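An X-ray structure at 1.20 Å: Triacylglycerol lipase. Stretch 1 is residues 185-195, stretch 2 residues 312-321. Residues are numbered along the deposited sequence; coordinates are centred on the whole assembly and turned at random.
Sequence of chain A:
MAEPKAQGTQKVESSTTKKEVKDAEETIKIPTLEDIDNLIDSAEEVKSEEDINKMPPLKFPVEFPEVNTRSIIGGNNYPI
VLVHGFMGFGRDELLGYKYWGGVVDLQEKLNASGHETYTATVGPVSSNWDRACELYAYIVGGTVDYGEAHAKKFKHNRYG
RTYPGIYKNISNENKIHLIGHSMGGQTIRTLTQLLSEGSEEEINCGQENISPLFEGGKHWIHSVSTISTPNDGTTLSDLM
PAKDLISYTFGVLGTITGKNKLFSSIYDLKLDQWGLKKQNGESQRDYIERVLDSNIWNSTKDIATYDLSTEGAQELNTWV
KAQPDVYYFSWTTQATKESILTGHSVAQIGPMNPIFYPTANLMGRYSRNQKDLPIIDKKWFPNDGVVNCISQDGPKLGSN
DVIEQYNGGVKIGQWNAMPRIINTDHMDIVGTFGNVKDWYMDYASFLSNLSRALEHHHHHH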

# COMPACT_ATOMS: atom_id res chain seq x y z
N GLY A 185 0.12 0.61 3.20
CA GLY A 185 -0.26 1.19 4.48
C GLY A 185 -0.76 0.15 5.48
O GLY A 185 -0.44 0.20 6.66
N GLN A 186 -1.55 -0.83 5.02
CA GLN A 186 -1.94 -1.94 5.87
C GLN A 186 -0.73 -2.76 6.27
O GLN A 186 -0.59 -3.18 7.42
CB GLN A 186 -2.93 -2.86 5.16
CG GLN A 186 -4.31 -2.31 4.93
CD GLN A 186 -5.13 -3.31 4.15
OE1 GLN A 186 -4.72 -3.74 3.05
NE2 GLN A 186 -6.26 -3.75 4.72
N THR A 187 0.17 -3.00 5.31
CA THR A 187 1.35 -3.82 5.57
C THR A 187 2.25 -3.19 6.62
O THR A 187 2.75 -3.88 7.50
CB THR A 187 2.13 -4.05 4.28
OG1 THR A 187 1.30 -4.72 3.32
CG2 THR A 187 3.39 -4.88 4.53
N ILE A 188 2.47 -1.87 6.56
CA ILE A 188 3.35 -1.22 7.54
C ILE A 188 2.71 -1.12 8.92
O ILE A 188 3.39 -1.22 9.94
CB ILE A 188 3.91 0.16 7.05
CG1 ILE A 188 2.79 1.18 6.82
CG2 ILE A 188 4.73 -0.05 5.79
CD1 ILE A 188 3.30 2.58 6.50
N ARG A 189 1.38 -0.99 8.97
CA ARG A 189 0.68 -1.05 10.25
C ARG A 189 0.91 -2.41 10.89
O ARG A 189 1.13 -2.53 12.08
CB ARG A 189 -0.81 -0.81 10.08
CG ARG A 189 -1.23 0.64 9.80
CD ARG A 189 -2.70 0.74 9.40
NE ARG A 189 -3.54 0.01 10.35
CZ ARG A 189 -4.61 -0.72 10.02
NH1 ARG A 189 -5.08 -0.67 8.78
NH2 ARG A 189 -5.21 -1.44 10.95
N THR A 190 0.82 -3.45 10.06
CA THR A 190 0.93 -4.85 10.50
C THR A 190 2.35 -5.14 11.00
O THR A 190 2.54 -5.75 12.06
CB THR A 190 0.55 -5.82 9.36
OG1 THR A 190 -0.78 -5.53 8.93
CG2 THR A 190 0.61 -7.28 9.79
N LEU A 191 3.36 -4.70 10.26
CA LEU A 191 4.73 -4.87 10.72
C LEU A 191 4.94 -4.17 12.07
O LEU A 191 5.56 -4.73 12.97
CB LEU A 191 5.72 -4.31 9.70
CG LEU A 191 7.18 -4.39 10.14
CD1 LEU A 191 7.69 -5.80 10.11
CD2 LEU A 191 8.10 -3.50 9.30
N THR A 192 4.41 -2.97 12.21
CA THR A 192 4.61 -2.21 13.44
C THR A 192 3.95 -2.92 14.63
O THR A 192 4.51 -3.02 15.72
CB THR A 192 4.10 -0.76 13.28
OG1 THR A 192 4.82 -0.13 12.20
CG2 THR A 192 4.29 0.02 14.55
N GLN A 193 2.79 -3.53 14.39
CA GLN A 193 2.07 -4.29 15.40
C GLN A 193 2.89 -5.50 15.84
O GLN A 193 3.08 -5.75 17.03
CB GLN A 193 0.73 -4.76 14.85
CG GLN A 193 -0.03 -5.69 15.77
CD GLN A 193 -0.53 -5.02 17.02
OE1 GLN A 193 -0.85 -3.82 17.02
NE2 GLN A 193 -0.59 -5.78 18.09
N LEU A 194 3.38 -6.27 14.87
CA LEU A 194 4.17 -7.45 15.17
C LEU A 194 5.48 -7.10 15.86
O LEU A 194 5.85 -7.73 16.85
CB LEU A 194 4.43 -8.24 13.88
CG LEU A 194 3.21 -9.00 13.33
CD1 LEU A 194 3.50 -9.56 11.96
CD2 LEU A 194 2.76 -10.12 14.27
N LEU A 195 6.20 -6.10 15.37
CA LEU A 195 7.44 -5.70 16.02
C LEU A 195 7.19 -5.37 17.49
O LEU A 195 7.90 -5.83 18.37
CB LEU A 195 8.08 -4.50 15.32
CG LEU A 195 8.76 -4.81 13.98
CD1 LEU A 195 9.11 -3.50 13.29
CD2 LEU A 195 10.00 -5.67 14.18
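Stretch 2, residues 312-321: GAQELNTWVK

Stretch 2 runs alongside the helix of residues 185-195 in nearly the same direction. It enters as a helix, with residues 312-317 helical, and their axis makes an angle of 23° with that of stretch 1, the closest approach of the two axes being 11.7 Å. Further along, Trp 319 has phi/psi of -134/-18°, and Val 320 (-94/99°) and Lys 321 (-109/158°) are extended. The backbones are closer at this end: the CA atoms of Gln 186 and Ala 313 are 8.3 Å apart, those of Gln 193 and Val 320 5.6 Å. Together the two stretches bury 538 Å².

Gln 193 has the largest covered area, 86 Å², and meets the non-helical end of stretch 2. With chi1 t and chi2 p, its side chain places OE1 2.9 Å from Lys 321 N, which donates a nearly straight hydrogen bond (164°) and so ties the extended backbone to the helix. The aliphatic part of the same side chain packs on Trp 319, with Gln 193 CG 3.7 Å from Trp 319 CZ3. The indole, on a p rotamer, also reaches Leu 194, whose CD2 lies at the ring edge, 3.9 Å from Trp 319 CZ3, and Thr 190, whose CG2 is 3.9 Å from Trp 319 CH2.

One turn earlier in stretch 1, Arg 189 points toward stretch 2 and has 78 Å² covered. Its NH2 donates two hydrogen bonds, to Asn 317 OD1 at 2.8 Å and to Val 320 O at 3.2 Å, both acceptors lying at the edge of the guanidinium near its plane. A single side chain thus holds both helical Asn 317 and the backbone of Val 320. Water 3 reinforces the link, accepting from Arg 189 NE and donating to Val 320 O, each at 2.9 Å, while water 2 donates to two backbone oxygens, Arg 189 O at 3.0 Å and Lys 321 O at 2.8 Å.

Val 320 fills the space beside this polar cluster: its CG1 lies 3.6 Å from Arg 189 CB and 3.7 Å from Thr 190 N. Leu 316, pointing toward stretch 1, packs its methyl groups on the helix, with CD1 3.7 Å from Thr 190 OG1 and CD2 4.0 Å from Gln 186 CB. Thr 190 OG1 itself donates to Gln 186 O at 2.8 Å within its own helix. At the N-terminal end the contact is lighter, Gln 186 NE2 approaching Ala 313 CB at 3.7 Å.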

# COMPACT_ATOMS: atom_id res chain seq x y z
N GLY A 312 -12.15 -8.30 5.29
CA GLY A 312 -10.79 -8.69 5.60
C GLY A 312 -10.01 -7.58 6.28
O GLY A 312 -9.22 -7.84 7.18
N ALA A 313 -10.25 -6.34 5.86
CA ALA A 313 -9.59 -5.19 6.48
C ALA A 313 -10.11 -5.02 7.91
O ALA A 313 -9.34 -4.73 8.82
CB ALA A 313 -9.86 -3.95 5.66
N GLN A 314 -11.42 -5.20 8.11
CA GLN A 314 -11.98 -5.18 9.44
C GLN A 314 -11.30 -6.22 10.32
O GLN A 314 -10.93 -5.94 11.46
CB GLN A 314 -13.48 -5.44 9.38
CG GLN A 314 -14.17 -5.51 10.72
CD GLN A 314 -15.67 -5.62 10.56
OE1 GLN A 314 -16.40 -4.67 10.76
NE2 GLN A 314 -16.13 -6.80 10.15
N GLU A 315 -11.14 -7.43 9.79
CA GLU A 315 -10.46 -8.47 10.56
C GLU A 315 -9.03 -8.06 10.97
O GLU A 315 -8.63 -8.27 12.10
CB GLU A 315 -10.44 -9.80 9.81
CG GLU A 315 -9.86 -10.94 10.65
CD GLU A 315 -9.76 -12.28 9.94
OE1 GLU A 315 -9.86 -12.32 8.71
OE2 GLU A 315 -9.55 -13.30 10.62
N LEU A 316 -8.27 -7.52 10.02
CA LEU A 316 -6.93 -7.01 10.32
C LEU A 316 -6.98 -5.98 11.44
O LEU A 316 -6.18 -6.02 12.36
CB LEU A 316 -6.31 -6.41 9.05
CG LEU A 316 -4.81 -6.07 9.18
CD1 LEU A 316 -3.97 -7.34 9.09
CD2 LEU A 316 -4.38 -5.06 8.15
N ASN A 317 -7.97 -5.10 11.37
CA ASN A 317 -8.10 -4.02 12.33
C ASN A 317 -8.36 -4.51 13.75
O ASN A 317 -8.09 -3.78 14.70
CB ASN A 317 -9.20 -3.08 11.90
CG ASN A 317 -8.89 -2.34 10.62
OD1 ASN A 317 -7.75 -2.32 10.16
ND2 ASN A 317 -9.90 -1.66 10.07
N THR A 318 -8.94 -5.71 13.89
CA THR A 318 -9.23 -6.21 15.22
C THR A 318 -7.97 -6.57 16.02
O THR A 318 -8.06 -6.75 17.23
CB THR A 318 -10.20 -7.41 15.22
OG1 THR A 318 -9.55 -8.53 14.62
CG2 THR A 318 -11.50 -7.05 14.52
N TRP A 319 -6.81 -6.61 15.37
CA TRP A 319 -5.56 -6.88 16.10
C TRP A 319 -4.40 -5.96 15.74
O TRP A 319 -3.45 -5.86 16.50
CB TRP A 319 -5.15 -8.35 15.97
CG TRP A 319 -4.67 -8.77 14.61
CD1 TRP A 319 -5.44 -9.09 13.53
CD2 TRP A 319 -3.30 -8.89 14.18
NE1 TRP A 319 -4.63 -9.41 12.46
CE2 TRP A 319 -3.31 -9.29 12.84
CE3 TRP A 319 -2.08 -8.68 14.82
CZ2 TRP A 319 -2.14 -9.49 12.11
CZ3 TRP A 319 -0.92 -8.91 14.10
CH2 TRP A 319 -0.95 -9.29 12.77
N VAL A 320 -4.48 -5.28 14.59
CA VAL A 320 -3.41 -4.37 14.20
C VAL A 320 -3.78 -2.97 14.67
O VAL A 320 -4.55 -2.26 14.02
CB VAL A 320 -3.15 -4.44 12.67
CG1 VAL A 320 -2.12 -3.42 12.25
CG2 VAL A 320 -2.69 -5.83 12.27
N LYS A 321 -3.21 -2.57 15.81
CA LYS A 321 -3.57 -1.32 16.46
C LYS A 321 -2.48 -0.28 16.35
O LYS A 321 -1.30 -0.60 16.12
CB LYS A 321 -3.91 -1.55 17.93
CG LYS A 321 -2.75 -1.86 18.83
CD LYS A 321 -3.17 -2.08 20.27
CE LYS A 321 -3.23 -0.80 21.06
NZ LYS A 321 -3.43 -1.11 22.51
O HOH W 1 -7.01 -2.66 7.42
O HOH W 2 0.49 -0.36 13.99
O HOH W 3 -3.60 0.36 13.24